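Local structure of protein TP_0956 (Treponema pallidum subsp. pallidum, 3U64) at residues T225-L230 / H242-D247; F208-P213 / G218-A223; S119-A124 / G153-V158; T160-A165 / H180-M185. The protein probably serves, as a lipoprotein built of helices related to tetratricopeptide repeats, as the protein-binding T-component of a TRAP transporter. All blocks are in the same frame, centred on the assembly; numbering follows the deposited sequence.

Along the chain the contacts come in the order 3, 4, 2, 1, within a TPR-related fold; contacts 3, 4 and 2 pack on one another in turn, and contact 1 is joined to contact 2 through helix 220-233. Contacts 3 and 4 both use helix 152-166, and their centres lie about 12 Å apart; Val158 CG1 meets Met185 CE at 3.7 Å between them. Contact 4 passes on to contact 2, centre to centre about 14 Å, where Phe208 CZ reaches Val183 CG2 at 3.6 Å. The centres of contacts 2 and 1 are about 11 Å apart. Contacts 1 and 3 are about 25 Å apart between centres and do not touch. None of the four is lined by another chain of the three-chain assembly.

Contact 1: T225-L230 / H242-D247; sequences TAFEHL and HITYAD
Phe227 of helix 220-233 reaches across to Thr244 and Tyr245 on helix 240-250, the next helix along the chain in this TPR-related all-helical fold. Along residues 242-247, Thr244 is the first to touch Phe227. Its methyl CG2 sits at the edge of the Phe227 ring, near the ring plane, at 4.3 Å from CD1. The hydroxyl has other business: OG1 is hydrogen-bonded to Asn203 ND2 of helix 196-211 and to the carbonyl of Asp240, so the residue offers Phe227 its methyl while its buried polar atom is satisfied by those partners. Tyr245 follows and makes the closer contact. Phe227 runs out with CG anti to its own backbone N (chi1 -169°), which carries the far end of the ring to the base of the tyrosine side chain. The two side chains cross at about a right angle, but their ring planes meet at 42°, neither stacked nor edge-to-face, with centroids 5.3 Å apart. Tyr245 CD1 lies 3.6 Å above one face of the Phe227 ring, displaced toward its rim. Phe227 CZ comes to 3.6 Å from Tyr245 CB, and the neighbouring CE1 is 3.9 Å from Tyr245 N.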
# COMPACT_ATOMS: atom_id res chain seq x y z
N THR A 225 -41.31 0.70 7.07
CA THR A 225 -41.75 1.79 6.20
C THR A 225 -40.57 2.36 5.41
O THR A 225 -40.70 2.68 4.22
CB THR A 225 -42.43 2.89 7.02
OG1 THR A 225 -43.63 2.37 7.61
CG2 THR A 225 -42.77 4.08 6.12
N ALA A 226 -39.42 2.50 6.06
CA ALA A 226 -38.23 2.97 5.37
C ALA A 226 -37.85 1.98 4.26
O ALA A 226 -37.59 2.37 3.12
CB ALA A 226 -37.08 3.20 6.35
N PHE A 227 -37.89 0.68 4.58
CA PHE A 227 -37.65 -0.35 3.57
C PHE A 227 -38.64 -0.33 2.40
O PHE A 227 -38.26 -0.59 1.26
CB PHE A 227 -37.60 -1.76 4.18
CG PHE A 227 -37.09 -2.79 3.20
CD1 PHE A 227 -35.73 -2.96 3.01
CD2 PHE A 227 -37.98 -3.53 2.41
CE1 PHE A 227 -35.24 -3.89 2.08
CE2 PHE A 227 -37.50 -4.46 1.48
CZ PHE A 227 -36.13 -4.64 1.32
N GLU A 228 -39.91 -0.07 2.69
CA GLU A 228 -40.91 0.08 1.64
C GLU A 228 -40.56 1.21 0.67
O GLU A 228 -40.72 1.07 -0.54
CB GLU A 228 -42.30 0.30 2.25
CG GLU A 228 -43.04 -1.00 2.57
CD GLU A 228 -44.49 -0.78 2.98
OE1 GLU A 228 -44.87 0.38 3.27
OE2 GLU A 228 -45.25 -1.77 3.01
N HIS A 229 -40.07 2.34 1.19
CA HIS A 229 -39.65 3.42 0.31
C HIS A 229 -38.45 2.99 -0.54
O HIS A 229 -38.39 3.28 -1.73
CB HIS A 229 -39.30 4.68 1.11
CG HIS A 229 -40.50 5.46 1.55
ND1 HIS A 229 -41.06 6.46 0.79
CD2 HIS A 229 -41.23 5.40 2.69
CE1 HIS A 229 -42.09 6.98 1.44
NE2 HIS A 229 -42.21 6.36 2.60
N LEU A 230 -37.50 2.28 0.08
CA LEU A 230 -36.31 1.79 -0.62
C LEU A 230 -36.68 0.96 -1.86
O LEU A 230 -36.13 1.16 -2.95
CB LEU A 230 -35.41 0.99 0.32
CG LEU A 230 -34.18 0.28 -0.27
CD1 LEU A 230 -33.20 1.25 -0.95
CD2 LEU A 230 -33.48 -0.51 0.83
N HIS A 242 -31.43 -6.36 -0.81
CA HIS A 242 -31.71 -7.75 -0.41
C HIS A 242 -31.04 -8.08 0.93
O HIS A 242 -31.66 -8.67 1.82
CB HIS A 242 -31.28 -8.77 -1.49
CG HIS A 242 -31.96 -8.59 -2.81
ND1 HIS A 242 -33.32 -8.81 -2.99
CD2 HIS A 242 -31.49 -8.18 -4.01
CE1 HIS A 242 -33.64 -8.56 -4.25
NE2 HIS A 242 -32.55 -8.17 -4.89
N ILE A 243 -29.77 -7.69 1.06
CA ILE A 243 -29.01 -7.94 2.29
C ILE A 243 -29.62 -7.19 3.48
O ILE A 243 -29.77 -7.74 4.57
CB ILE A 243 -27.54 -7.53 2.11
CG1 ILE A 243 -26.88 -8.48 1.10
CG2 ILE A 243 -26.81 -7.52 3.49
CD1 ILE A 243 -25.49 -8.08 0.69
N THR A 244 -29.99 -5.93 3.26
CA THR A 244 -30.67 -5.17 4.30
C THR A 244 -31.95 -5.88 4.78
O THR A 244 -32.19 -6.00 5.98
CB THR A 244 -30.96 -3.75 3.83
OG1 THR A 244 -29.71 -3.04 3.66
CG2 THR A 244 -31.86 -3.01 4.85
N TYR A 245 -32.75 -6.36 3.83
CA TYR A 245 -33.96 -7.11 4.19
C TYR A 245 -33.63 -8.31 5.08
O TYR A 245 -34.26 -8.51 6.12
CB TYR A 245 -34.70 -7.57 2.94
CG TYR A 245 -36.04 -8.20 3.24
CD1 TYR A 245 -37.11 -7.41 3.64
CD2 TYR A 245 -36.23 -9.58 3.13
CE1 TYR A 245 -38.35 -7.98 3.92
CE2 TYR A 245 -37.46 -10.16 3.42
CZ TYR A 245 -38.52 -9.35 3.81
OH TYR A 245 -39.75 -9.89 4.10
N ALA A 246 -32.63 -9.08 4.68
CA ALA A 246 -32.25 -10.29 5.42
C ALA A 246 -31.69 -9.98 6.80
O ALA A 246 -32.08 -10.57 7.80
CB ALA A 246 -31.23 -11.11 4.61
N ASP A 247 -30.77 -9.03 6.84
CA ASP A 247 -29.97 -8.74 8.01
C ASP A 247 -30.68 -7.87 9.05
O ASP A 247 -30.69 -8.18 10.24
CB ASP A 247 -28.68 -8.06 7.55
CG ASP A 247 -27.64 -7.95 8.64
OD1 ASP A 247 -27.68 -8.78 9.57
OD2 ASP A 247 -26.79 -7.05 8.55

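Contact 2: F208-P213 / G218-A223; sequences FYAAAP and GGMEKA
The Tyr209 ring carries Lys222 on one face: CB lies over it, 3.9 Å from the ring centroid and 21° off the normal, a CH-pi contact. The lysine chain, extended beyond CG, continues obliquely over the ring until CD is 3.8 Å from Tyr209 CE1. Gly218 CA occupies the ring edge near the plane. The neighbouring Phe208 ring has Ala212 CB above one face and Tyr209 CE1 in its plane at the edge.

The backbone between helix 196-211 and helix 220-233 is tied at two points. Gly219 N donates to Tyr209 O at 2.9 Å, tilted 29° from the carbonyl plane. A longer bond runs from Gly218 N to Pro213 O at 3.3 Å, with the donor well above that carbonyl plane. Gly218 CA also points a hydrogen almost straight at Ala212 O. Gly219, at the N-cap, has backbone angles that call for glycine, and its carbonyl accepts Ala223 N in the first turn of the new helix. Ala223 CB closes the joint between the helices, 3.7 Å from Tyr209 CB, and Met220 SD touches Ala210 CB at 3.9 Å.

This corner between consecutive helices is flanked by helix 176-192, where Phe208 packs on Val179, and by helix 240-250, whose Leu249 receives Met220 and Ala223 while Ala248 meets Ala210.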
# COMPACT_ATOMS: atom_id res chain seq x y z
N PHE A 208 -30.72 1.74 10.58
CA PHE A 208 -30.71 2.42 11.87
C PHE A 208 -31.92 2.02 12.71
O PHE A 208 -31.77 1.60 13.86
CB PHE A 208 -30.66 3.95 11.74
CG PHE A 208 -30.91 4.67 13.06
CD1 PHE A 208 -29.87 4.90 13.97
CD2 PHE A 208 -32.20 5.08 13.40
CE1 PHE A 208 -30.10 5.54 15.20
CE2 PHE A 208 -32.44 5.73 14.62
CZ PHE A 208 -31.40 5.96 15.52
N TYR A 209 -33.12 2.16 12.14
CA TYR A 209 -34.35 1.93 12.91
C TYR A 209 -34.41 0.51 13.42
O TYR A 209 -34.85 0.29 14.53
CB TYR A 209 -35.60 2.21 12.08
CG TYR A 209 -35.77 3.68 11.81
CD1 TYR A 209 -35.55 4.61 12.82
CD2 TYR A 209 -36.13 4.13 10.55
CE1 TYR A 209 -35.69 5.96 12.58
CE2 TYR A 209 -36.28 5.47 10.30
CZ TYR A 209 -36.05 6.39 11.31
OH TYR A 209 -36.20 7.72 11.04
N ALA A 210 -33.97 -0.45 12.61
CA ALA A 210 -34.11 -1.85 12.98
C ALA A 210 -33.15 -2.21 14.10
O ALA A 210 -33.42 -3.09 14.91
CB ALA A 210 -33.88 -2.76 11.76
N ALA A 211 -32.01 -1.52 14.14
CA ALA A 211 -30.95 -1.88 15.06
C ALA A 211 -30.93 -0.99 16.29
O ALA A 211 -30.30 -1.32 17.29
CB ALA A 211 -29.60 -1.82 14.35
N ALA A 212 -31.61 0.15 16.22
CA ALA A 212 -31.51 1.12 17.31
C ALA A 212 -32.51 0.86 18.42
O ALA A 212 -33.68 0.58 18.16
CB ALA A 212 -31.62 2.55 16.79
N PRO A 213 -32.04 0.96 19.67
CA PRO A 213 -32.93 0.94 20.84
C PRO A 213 -33.99 2.00 20.66
O PRO A 213 -33.68 3.07 20.13
CB PRO A 213 -31.99 1.32 22.00
CG PRO A 213 -30.63 0.88 21.54
CD PRO A 213 -30.62 1.13 20.05
N GLY A 218 -35.27 4.12 17.49
CA GLY A 218 -35.49 2.94 16.67
C GLY A 218 -36.93 2.47 16.65
O GLY A 218 -37.83 3.14 17.15
N GLY A 219 -37.14 1.30 16.07
CA GLY A 219 -38.48 0.74 15.99
C GLY A 219 -38.68 0.04 14.68
O GLY A 219 -38.28 0.54 13.61
N MET A 220 -39.32 -1.12 14.74
CA MET A 220 -39.43 -1.99 13.57
C MET A 220 -40.47 -1.50 12.58
O MET A 220 -40.37 -1.76 11.38
CB MET A 220 -39.74 -3.44 13.96
CG MET A 220 -38.52 -4.23 14.42
SD MET A 220 -37.12 -4.26 13.24
CE MET A 220 -37.80 -5.25 11.91
N GLU A 221 -41.46 -0.78 13.08
CA GLU A 221 -42.48 -0.26 12.20
C GLU A 221 -41.82 0.79 11.32
O GLU A 221 -42.01 0.80 10.11
CB GLU A 221 -43.65 0.32 13.00
CG GLU A 221 -44.88 0.66 12.16
CD GLU A 221 -45.97 1.38 12.95
OE1 GLU A 221 -46.27 0.97 14.10
OE2 GLU A 221 -46.54 2.36 12.42
N LYS A 222 -41.04 1.66 11.95
CA LYS A 222 -40.27 2.66 11.21
C LYS A 222 -39.35 1.99 10.22
O LYS A 222 -39.24 2.42 9.07
CB LYS A 222 -39.43 3.52 12.16
CG LYS A 222 -40.22 4.54 12.94
CD LYS A 222 -39.29 5.42 13.77
CE LYS A 222 -40.04 6.61 14.36
NZ LYS A 222 -39.13 7.55 15.09
N ALA A 223 -38.67 0.93 10.65
CA ALA A 223 -37.73 0.26 9.78
C ALA A 223 -38.41 -0.30 8.54
O ALA A 223 -37.86 -0.20 7.43
CB ALA A 223 -36.98 -0.85 10.53

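Contact 3: S119-A124 / G153-V158; sequences SSLETA and GTLYWV
Ser120 and Thr154 supply the polar part of this buried contact, their hydroxyls hydrogen-bonded to each other with OG and OG1 3.2 Å apart; either could be the donor. Ser120 OG also bonds Arg66 NE at the start of helix 66-89, and this is its strongest polar partner, so the serine hydroxyl is shared by an arginine and a threonine. The arginine probably fixes where that oxygen sits, and the bond to Thr154 is then a second grip on it. Thr154 turns OG1 beside its own backbone N (chi1 -51°), which sets the hydroxyl against Ser120 and swings the methyl toward Leu121.

Helices 96-124 and 152-166 run in roughly opposite directions here, their local axes 9.8 Å apart at closest approach and crossing at -139°. This is a long-range pairing of helices within the TPR-related fold: 28 residues, including helices 128-132 and 137-144, lie between the segments. The nearest backbone pair is again Ser120 with Thr154, CA to CA 6.9 Å.

Apolar contact fills the rest. Leu121 and Thr154 lie alongside, pointing opposite ways, and CG of the leucine is pressed against Thr154 CG2 at 3.4 Å, a snug fit for two carbons. One branch of the leucine, CD1, goes further: it rests 3.7 Å from Leu155 CD2, where the two leucines cross at about a right angle. Beyond them, Leu121 also leans on Phe128 of helix 128-132, while Leu155 backs onto Ala189 of helix 176-192.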
# COMPACT_ATOMS: atom_id res chain seq x y z
N SER A 119 -18.26 19.71 6.90
CA SER A 119 -17.70 21.04 6.64
C SER A 119 -18.24 21.63 5.33
O SER A 119 -18.22 22.84 5.13
CB SER A 119 -16.17 21.09 6.74
OG SER A 119 -15.56 20.23 5.80
N SER A 120 -18.75 20.77 4.45
CA SER A 120 -19.49 21.25 3.29
C SER A 120 -20.76 22.00 3.73
O SER A 120 -21.03 23.09 3.23
CB SER A 120 -19.83 20.10 2.32
OG SER A 120 -20.95 20.40 1.51
N LEU A 121 -21.51 21.45 4.69
CA LEU A 121 -22.66 22.18 5.26
C LEU A 121 -22.23 23.44 6.01
O LEU A 121 -22.86 24.49 5.89
CB LEU A 121 -23.54 21.27 6.13
CG LEU A 121 -24.29 20.22 5.29
CD1 LEU A 121 -24.90 19.10 6.11
CD2 LEU A 121 -25.33 20.88 4.42
N GLU A 122 -21.14 23.34 6.76
CA GLU A 122 -20.66 24.49 7.52
C GLU A 122 -20.22 25.65 6.61
O GLU A 122 -20.40 26.83 6.95
CB GLU A 122 -19.51 24.10 8.45
CG GLU A 122 -19.04 25.27 9.34
CD GLU A 122 -20.05 25.63 10.43
OE1 GLU A 122 -20.97 24.82 10.68
OE2 GLU A 122 -19.92 26.72 11.03
N THR A 123 -19.64 25.32 5.47
CA THR A 123 -19.24 26.31 4.47
C THR A 123 -20.46 27.00 3.88
O THR A 123 -20.48 28.22 3.71
CB THR A 123 -18.44 25.65 3.32
OG1 THR A 123 -17.11 25.36 3.76
CG2 THR A 123 -18.36 26.57 2.11
N ALA A 124 -21.49 26.21 3.59
CA ALA A 124 -22.72 26.73 2.98
C ALA A 124 -23.58 27.53 3.95
O ALA A 124 -24.31 28.44 3.54
CB ALA A 124 -23.53 25.59 2.38
N GLY A 153 -26.77 15.26 -0.91
CA GLY A 153 -25.57 14.44 -0.88
C GLY A 153 -24.85 14.56 0.45
O GLY A 153 -24.44 13.56 1.07
N THR A 154 -24.71 15.79 0.92
CA THR A 154 -23.94 16.07 2.13
C THR A 154 -24.66 15.52 3.36
O THR A 154 -24.05 14.87 4.21
CB THR A 154 -23.65 17.59 2.27
OG1 THR A 154 -23.08 18.07 1.05
CG2 THR A 154 -22.67 17.87 3.42
N LEU A 155 -25.97 15.77 3.43
CA LEU A 155 -26.80 15.28 4.53
C LEU A 155 -26.66 13.77 4.65
O LEU A 155 -26.52 13.21 5.75
CB LEU A 155 -28.27 15.68 4.29
CG LEU A 155 -28.45 17.18 4.46
CD1 LEU A 155 -29.82 17.65 4.01
CD2 LEU A 155 -28.21 17.57 5.89
N TYR A 156 -26.69 13.11 3.50
CA TYR A 156 -26.67 11.66 3.44
C TYR A 156 -25.37 11.12 4.01
O TYR A 156 -25.39 10.19 4.81
CB TYR A 156 -26.87 11.16 2.00
CG TYR A 156 -26.52 9.68 1.82
CD1 TYR A 156 -27.34 8.69 2.32
CD2 TYR A 156 -25.36 9.29 1.15
CE1 TYR A 156 -27.02 7.35 2.18
CE2 TYR A 156 -25.03 7.94 1.00
CZ TYR A 156 -25.86 6.98 1.52
OH TYR A 156 -25.56 5.63 1.39
N TRP A 157 -24.24 11.70 3.59
CA TRP A 157 -22.93 11.19 3.99
C TRP A 157 -22.61 11.48 5.46
O TRP A 157 -22.13 10.60 6.17
CB TRP A 157 -21.83 11.66 3.02
CG TRP A 157 -21.85 10.78 1.78
CD1 TRP A 157 -22.29 11.12 0.53
CD2 TRP A 157 -21.48 9.39 1.71
NE1 TRP A 157 -22.19 10.04 -0.32
CE2 TRP A 157 -21.72 8.96 0.38
CE3 TRP A 157 -20.97 8.48 2.63
CZ2 TRP A 157 -21.43 7.66 -0.05
CZ3 TRP A 157 -20.71 7.17 2.21
CH2 TRP A 157 -20.94 6.77 0.88
N VAL A 158 -22.93 12.69 5.92
CA VAL A 158 -22.75 13.06 7.32
C VAL A 158 -23.59 12.15 8.21
O VAL A 158 -23.07 11.54 9.15
CB VAL A 158 -23.13 14.55 7.58
CG1 VAL A 158 -23.13 14.84 9.06
CG2 VAL A 158 -22.17 15.48 6.86

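Contact 4: T160-A165 / H180-M185; sequences TGYVAA and HAAVMM
Tyr162 and Ala182 form the tight part of this contact, meeting through their beta carbons: CB to CB is 3.5 Å, and both bonds leading to them point at the opposite helix. The small alanine is consistent with the close approach of helices 152-166 and 176-192, with the CA atoms of this pair 6.1 Å apart. The phenol ring itself does little of the touching. With CG beside the backbone N and anti to the carbonyl carbon (chi1 -81°), the ring leaves the contact point and Ala182 CB meets it only obliquely.

Val163 and Val183 make the looser part. Methyl CG2 of Val163 stands 4.3 Å from CG2 of Val183, a light branch-to-branch touch, and Val163 is the partly exposed member of the four touching residues. Neither valine points directly at the facing helix. The contact between the two segments is apolar packing throughout, and the surface buried, 149 Å² in all, is modest.

Other helices complete the surroundings of this pair from the TPR-related fold. Tyr162 packs its side chain on Leu111, Ala114 and Arg115 of helix 96-124. At the valine end helix 196-211 follows, with Leu205 packed on Val183. Helix 137-144 borders the second segment, where Leu140 and Leu144 meet Met184 and Glu137 OE2 is hydrogen-bonded to His180 NE2.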
# COMPACT_ATOMS: atom_id res chain seq x y z
N THR A 160 -24.88 9.28 7.51
CA THR A 160 -24.41 7.88 7.41
C THR A 160 -23.15 7.65 8.24
O THR A 160 -23.05 6.65 8.93
CB THR A 160 -24.14 7.50 5.97
OG1 THR A 160 -25.36 7.57 5.22
CG2 THR A 160 -23.54 6.08 5.86
N GLY A 161 -22.21 8.60 8.17
CA GLY A 161 -20.97 8.49 8.94
C GLY A 161 -21.25 8.35 10.42
O GLY A 161 -20.68 7.50 11.11
N TYR A 162 -22.14 9.19 10.93
CA TYR A 162 -22.46 9.17 12.35
C TYR A 162 -23.21 7.89 12.77
O TYR A 162 -22.89 7.29 13.80
CB TYR A 162 -23.20 10.44 12.78
CG TYR A 162 -22.29 11.64 13.02
CD1 TYR A 162 -22.27 12.71 12.13
CD2 TYR A 162 -21.45 11.69 14.12
CE1 TYR A 162 -21.44 13.80 12.34
CE2 TYR A 162 -20.63 12.79 14.35
CZ TYR A 162 -20.62 13.84 13.45
OH TYR A 162 -19.79 14.94 13.66
N VAL A 163 -24.19 7.48 11.97
CA VAL A 163 -24.89 6.22 12.21
C VAL A 163 -23.97 5.01 12.14
O VAL A 163 -24.12 4.06 12.91
CB VAL A 163 -26.06 6.04 11.21
CG1 VAL A 163 -26.48 4.60 11.15
CG2 VAL A 163 -27.23 6.95 11.59
N ALA A 164 -23.01 5.02 11.21
CA ALA A 164 -22.07 3.91 11.11
C ALA A 164 -21.14 3.91 12.34
O ALA A 164 -20.77 2.84 12.84
CB ALA A 164 -21.27 3.96 9.80
N ALA A 165 -20.79 5.10 12.84
CA ALA A 165 -19.94 5.15 14.04
C ALA A 165 -20.71 4.64 15.26
O ALA A 165 -20.15 3.94 16.10
CB ALA A 165 -19.39 6.57 14.30
N HIS A 180 -29.19 11.58 17.31
CA HIS A 180 -30.44 12.20 16.91
C HIS A 180 -30.27 13.20 15.76
O HIS A 180 -31.05 13.20 14.81
CB HIS A 180 -31.13 12.85 18.11
CG HIS A 180 -32.46 13.45 17.77
ND1 HIS A 180 -33.54 12.69 17.39
CD2 HIS A 180 -32.86 14.74 17.69
CE1 HIS A 180 -34.56 13.48 17.12
NE2 HIS A 180 -34.18 14.73 17.30
N ALA A 181 -29.25 14.05 15.83
CA ALA A 181 -28.97 15.00 14.76
C ALA A 181 -28.68 14.30 13.43
O ALA A 181 -29.10 14.76 12.37
CB ALA A 181 -27.80 15.91 15.14
N ALA A 182 -27.94 13.20 13.50
CA ALA A 182 -27.58 12.46 12.29
C ALA A 182 -28.82 11.92 11.58
O ALA A 182 -28.99 12.07 10.37
CB ALA A 182 -26.60 11.31 12.61
N VAL A 183 -29.70 11.29 12.35
CA VAL A 183 -30.92 10.73 11.80
C VAL A 183 -31.81 11.83 11.24
O VAL A 183 -32.36 11.67 10.16
CB VAL A 183 -31.68 9.88 12.83
CG1 VAL A 183 -33.00 9.39 12.25
CG2 VAL A 183 -30.81 8.69 13.27
N MET A 184 -31.92 12.95 11.97
CA MET A 184 -32.72 14.08 11.48
C MET A 184 -32.16 14.62 10.15
O MET A 184 -32.92 15.02 9.27
CB MET A 184 -32.82 15.20 12.52
CG MET A 184 -33.60 14.83 13.79
SD MET A 184 -35.28 14.22 13.48
CE MET A 184 -35.07 12.46 13.81
N MET A 185 -30.84 14.62 9.99
CA MET A 185 -30.24 14.96 8.71
C MET A 185 -30.64 13.96 7.63
O MET A 185 -31.00 14.34 6.52
CB MET A 185 -28.72 15.08 8.80
CG MET A 185 -28.23 16.25 9.67
SD MET A 185 -26.43 16.49 9.57
CE MET A 185 -25.91 15.94 11.19